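Local coordinates for CRISPR/cas2 protein (Pyrococcus horikoshii OT3, PDB 6K2E) that probably takes part in CRISPR adaptation, the capture of new spacers, as other Cas2 proteins do, and probably binds RNA, at residues D11-V14 / E15-N18; L48-R51 / L52-V56. All coordinates share one frame; numbering follows the deposited sequence.

Interaction 1: D11-V14 / E15-N18; sequences DVNV and ERVN
The side-chain oxygen OD1 of N13 accepts a nearly straight hydrogen bond from E15 N (3.1 Å, N-H...O 169°), with the donor standing above the amide plane, and so helps turn the chain into the following helix. Putting CG opposite the backbone N (chi1 -173°) swings the amide along the E15 side. A second turn overlaps the first: R16 N bonds to N13 O at 3.0 Å, again from above the carbonyl plane, and a long, weak bond from V17 N to V14 O carries the winding onward.

The guanidinium of R16 folds back so that N13 CB lies over one of its faces, toward the rim, with NH1 3.6 Å from that carbon. Its strong partners are elsewhere: NH2 forms a salt bridge with E58 and NH1 one with D60, which also receives the N13 backbone N-H.

The apolar contact is between V12 and V17, whose side chains cross at an angle with CG2 to CG2 at 3.7 Å. An Asx turn nested in a beta turn thus joins strand 3-11 to helix 17-27, the first strand-to-helix connection of the ferredoxin-like fold of Cas2.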
loop_
_atom_site.group_PDB
_atom_site.type_symbol
_atom_site.label_atom_id
_atom_site.label_comp_id
_atom_site.label_asym_id
_atom_site.label_seq_id
_atom_site.Cartn_x
_atom_site.Cartn_y
_atom_site.Cartn_z
ATOM N N ASP A 11 -6.995 -4.229 5.162
ATOM C CA ASP A 11 -8.396 -4.140 4.803
ATOM C C ASP A 11 -9.109 -5.140 5.711
ATOM O O ASP A 11 -9.046 -6.350 5.482
ATOM C CB ASP A 11 -8.588 -4.424 3.334
ATOM C CG ASP A 11 -10.014 -4.312 2.921
ATOM O OD1 ASP A 11 -10.506 -3.166 2.849
ATOM O OD2 ASP A 11 -10.638 -5.373 2.681
ATOM N N VAL A 12 -9.629 -4.648 6.835
ATOM C CA VAL A 12 -10.268 -5.481 7.842
ATOM C C VAL A 12 -11.651 -4.914 8.114
ATOM O O VAL A 12 -11.935 -3.746 7.831
ATOM C CB VAL A 12 -9.454 -5.624 9.155
ATOM C CG1 VAL A 12 -8.024 -6.056 8.867
ATOM C CG2 VAL A 12 -9.488 -4.371 9.996
ATOM N N ASN A 13 -12.518 -5.774 8.657
ATOM C CA ASN A 13 -13.865 -5.390 9.070
ATOM C C ASN A 13 -13.833 -4.293 10.140
ATOM O O ASN A 13 -12.863 -4.151 10.891
ATOM C CB ASN A 13 -14.584 -6.631 9.602
ATOM C CG ASN A 13 -16.040 -6.389 9.895
ATOM O OD1 ASN A 13 -16.422 -6.074 11.035
ATOM N ND2 ASN A 13 -16.864 -6.515 8.867
ATOM N N VAL A 14 -14.909 -3.503 10.199
ATOM C CA VAL A 14 -14.931 -2.316 11.041
ATOM C C VAL A 14 -14.903 -2.655 12.531
ATOM O O VAL A 14 -14.373 -1.868 13.325
ATOM C CB VAL A 14 -16.167 -1.465 10.651
ATOM C CG1 VAL A 14 -17.474 -2.123 11.071
ATOM C CG2 VAL A 14 -16.087 -0.058 11.212
ATOM N N GLU A 15 -15.342 -3.861 12.916
ATOM C CA GLU A 15 -15.255 -4.287 14.316
ATOM C C GLU A 15 -13.810 -4.527 14.743
ATOM O O GLU A 15 -13.507 -4.476 15.942
ATOM C CB GLU A 15 -16.096 -5.542 14.562
ATOM C CG GLU A 15 -17.601 -5.373 14.374
ATOM C CD GLU A 15 -18.397 -5.257 15.684
ATOM O OE1 GLU A 15 -18.546 -4.137 16.210
ATOM O OE2 GLU A 15 -18.889 -6.288 16.189
ATOM N N ARG A 16 -12.916 -4.799 13.786
ATOM C CA ARG A 16 -11.521 -5.106 14.062
ATOM C C ARG A 16 -10.552 -3.998 13.674
ATOM O O ARG A 16 -9.342 -4.183 13.853
ATOM C CB ARG A 16 -11.112 -6.382 13.333
ATOM C CG ARG A 16 -11.729 -7.620 13.898
ATOM C CD ARG A 16 -11.883 -8.679 12.855
ATOM N NE ARG A 16 -13.210 -9.257 12.907
ATOM C CZ ARG A 16 -13.830 -9.770 11.859
ATOM N NH1 ARG A 16 -13.226 -9.765 10.688
ATOM N NH2 ARG A 16 -15.048 -10.292 11.985
ATOM N N VAL A 17 -11.046 -2.839 13.214
ATOM C CA VAL A 17 -10.173 -1.801 12.652
ATOM C C VAL A 17 -9.301 -1.173 13.732
ATOM O O VAL A 17 -8.125 -0.866 13.493
ATOM C CB VAL A 17 -11.027 -0.740 11.914
ATOM C CG1 VAL A 17 -10.395 0.678 11.892
ATOM C CG2 VAL A 17 -11.295 -1.194 10.515
ATOM N N ASN A 18 -9.813 -1.070 14.949
ATOM C CA ASN A 18 -9.018 -0.450 15.989
ATOM C C ASN A 18 -7.932 -1.368 16.523
ATOM O O ASN A 18 -6.826 -0.898 16.825
ATOM C CB ASN A 18 -9.912 -0.017 17.128
ATOM C CG ASN A 18 -9.415 1.225 17.768
ATOM O OD1 ASN A 18 -9.010 1.217 18.935
ATOM N ND2 ASN A 18 -9.398 2.315 16.996
#

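Interaction 2: L48-R51 / L52-V56; sequences LEMR and LKRIV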
loop_
_atom_site.group_PDB
_atom_site.type_symbol
_atom_site.label_atom_id
_atom_site.label_comp_id
_atom_site.label_asym_id
_atom_site.label_seq_id
_atom_site.Cartn_x
_atom_site.Cartn_y
_atom_site.Cartn_z
ATOM N N LEU A 48 4.967 -9.076 14.553
ATOM C CA LEU A 48 3.834 -8.312 14.055
ATOM C C LEU A 48 2.893 -9.183 13.247
ATOM O O LEU A 48 1.670 -9.102 13.411
ATOM C CB LEU A 48 4.345 -7.163 13.196
ATOM C CG LEU A 48 3.301 -6.405 12.396
ATOM C CD1 LEU A 48 2.304 -5.713 13.332
ATOM C CD2 LEU A 48 3.997 -5.413 11.515
ATOM N N GLU A 49 3.455 -10.039 12.387
ATOM C CA GLU A 49 2.647 -10.903 11.537
ATOM C C GLU A 49 1.886 -11.929 12.354
ATOM O O GLU A 49 0.728 -12.230 12.050
ATOM C CB GLU A 49 3.540 -11.595 10.527
ATOM C CG GLU A 49 2.777 -12.229 9.416
ATOM C CD GLU A 49 2.589 -13.682 9.643
ATOM O OE1 GLU A 49 3.256 -14.217 10.548
ATOM O OE2 GLU A 49 1.757 -14.277 8.941
ATOM N N MET A 50 2.522 -12.464 13.400
ATOM C CA MET A 50 1.853 -13.406 14.290
ATOM C C MET A 50 0.727 -12.720 15.059
ATOM O O MET A 50 -0.354 -13.290 15.229
ATOM C CB MET A 50 2.869 -14.037 15.250
ATOM C CG MET A 50 2.277 -15.064 16.241
ATOM S SD MET A 50 1.922 -14.385 17.891
ATOM C CE MET A 50 2.178 -15.803 18.963
ATOM N N ARG A 51 0.965 -11.507 15.541
ATOM C CA ARG A 51 -0.092 -10.815 16.257
ATOM C C ARG A 51 -1.200 -10.352 15.307
ATOM O O ARG A 51 -2.380 -10.379 15.685
ATOM C CB ARG A 51 0.513 -9.656 17.056
ATOM C CG ARG A 51 1.273 -10.141 18.297
ATOM C CD ARG A 51 2.126 -9.057 18.947
ATOM N NE ARG A 51 1.335 -8.255 19.876
ATOM C CZ ARG A 51 1.722 -7.081 20.372
ATOM N NH1 ARG A 51 2.903 -6.572 20.037
ATOM N NH2 ARG A 51 0.924 -6.407 21.192
ATOM N N LEU A 52 -0.852 -10.006 14.056
ATOM C CA LEU A 52 -1.868 -9.690 13.053
ATOM C C LEU A 52 -2.682 -10.920 12.701
ATOM O O LEU A 52 -3.903 -10.835 12.533
ATOM C CB LEU A 52 -1.216 -9.145 11.783
ATOM C CG LEU A 52 -0.814 -7.668 11.738
ATOM C CD1 LEU A 52 0.160 -7.393 10.608
ATOM C CD2 LEU A 52 -2.033 -6.781 11.619
ATOM N N LYS A 53 -2.026 -12.083 12.654
ATOM C CA LYS A 53 -2.701 -13.311 12.257
ATOM C C LYS A 53 -3.726 -13.747 13.293
ATOM O O LYS A 53 -4.722 -14.396 12.948
ATOM C CB LYS A 53 -1.674 -14.412 12.026
ATOM C CG LYS A 53 -2.074 -15.423 10.977
ATOM C CD LYS A 53 -0.884 -16.263 10.590
ATOM C CE LYS A 53 -0.784 -16.350 9.080
ATOM N NZ LYS A 53 0.513 -16.948 8.674
ATOM N N ARG A 54 -3.520 -13.374 14.552
ATOM C CA ARG A 54 -4.469 -13.712 15.597
ATOM C C ARG A 54 -5.614 -12.722 15.677
ATOM O O ARG A 54 -6.609 -13.015 16.343
ATOM C CB ARG A 54 -3.751 -13.796 16.953
ATOM C CG ARG A 54 -2.595 -14.809 16.965
ATOM C CD ARG A 54 -2.181 -15.317 18.353
ATOM N NE ARG A 54 -3.309 -15.453 19.273
ATOM C CZ ARG A 54 -4.133 -16.499 19.302
ATOM N NH1 ARG A 54 -3.940 -17.531 18.486
ATOM N NH2 ARG A 54 -5.136 -16.529 20.171
ATOM N N ILE A 55 -5.543 -11.615 14.948
ATOM C CA ILE A 55 -6.609 -10.622 14.926
ATOM C C ILE A 55 -7.530 -10.838 13.738
ATOM O O ILE A 55 -8.754 -10.840 13.890
ATOM C CB ILE A 55 -6.025 -9.193 14.903
ATOM C CG1 ILE A 55 -5.408 -8.807 16.240
ATOM C CG2 ILE A 55 -7.109 -8.188 14.553
ATOM C CD1 ILE A 55 -4.864 -7.389 16.246
ATOM N N VAL A 56 -6.938 -11.067 12.558
ATOM C CA VAL A 56 -7.700 -11.111 11.320
ATOM C C VAL A 56 -8.542 -12.377 11.288
ATOM O O VAL A 56 -8.126 -13.460 11.731
ATOM C CB VAL A 56 -6.787 -10.987 10.083
ATOM C CG1 VAL A 56 -6.074 -9.643 10.101
ATOM C CG2 VAL A 56 -5.811 -12.144 9.965
#
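Two subunits share the carboxylate oxygen OE2 of E49: K53 NZ reaches it at 3.0 Å in a salt bridge, one helical turn on, and H75 of the second subunit gives it a hydrogen bond from NE2. The lysine takes the syn lone pair, the side of the other carboxylate oxygen. A bend at chi2 of E49 (-99°) lays its carboxylate beside K53, and the two side chains run alongside each other in the same direction.

Beneath them the backbone follows the helical pattern, with L52 N to L48 O and K53 N to E49 O both at 2.8 Å. R54 N bonds to M50 O at 3.2 Å and weakly to R51 O, and then L52 O receives both I55 N and V56 N.

On the buried face L48 and L52 cross at an angle, CG of L48 lying 3.7 Å from CD1 of L52. R51, more exposed, hydrogen-bonds to Y27 OH through NH1. The helix is therefore amphipathic: the leucines face the interior, L52 against V62 and I64 of strand 61-67 and L48 against Y27 of helix 17-27, and a shared carboxylate ties one edge to the partner subunit, where two donors would probably favour its charged form.

Interaction 1 lies at the surface, in the connection leading into helix 17-27, whereas interaction 2 is partly buried along the last turns of helix 42-55. The first depends on an asparagine amide, overlapping turns and an arginine held by acids of its own chain; the second joins regular helical bonding to a leucine pair and a carboxylate shared with the second subunit. They meet where R16 CD packs 3.9 Å from I55 O, and more loosely between V12 CG1 and V56 CG1. Both also adjoin the start of strand 61-67: the backbone of D11 pairs with S61, and V56 packs on V62.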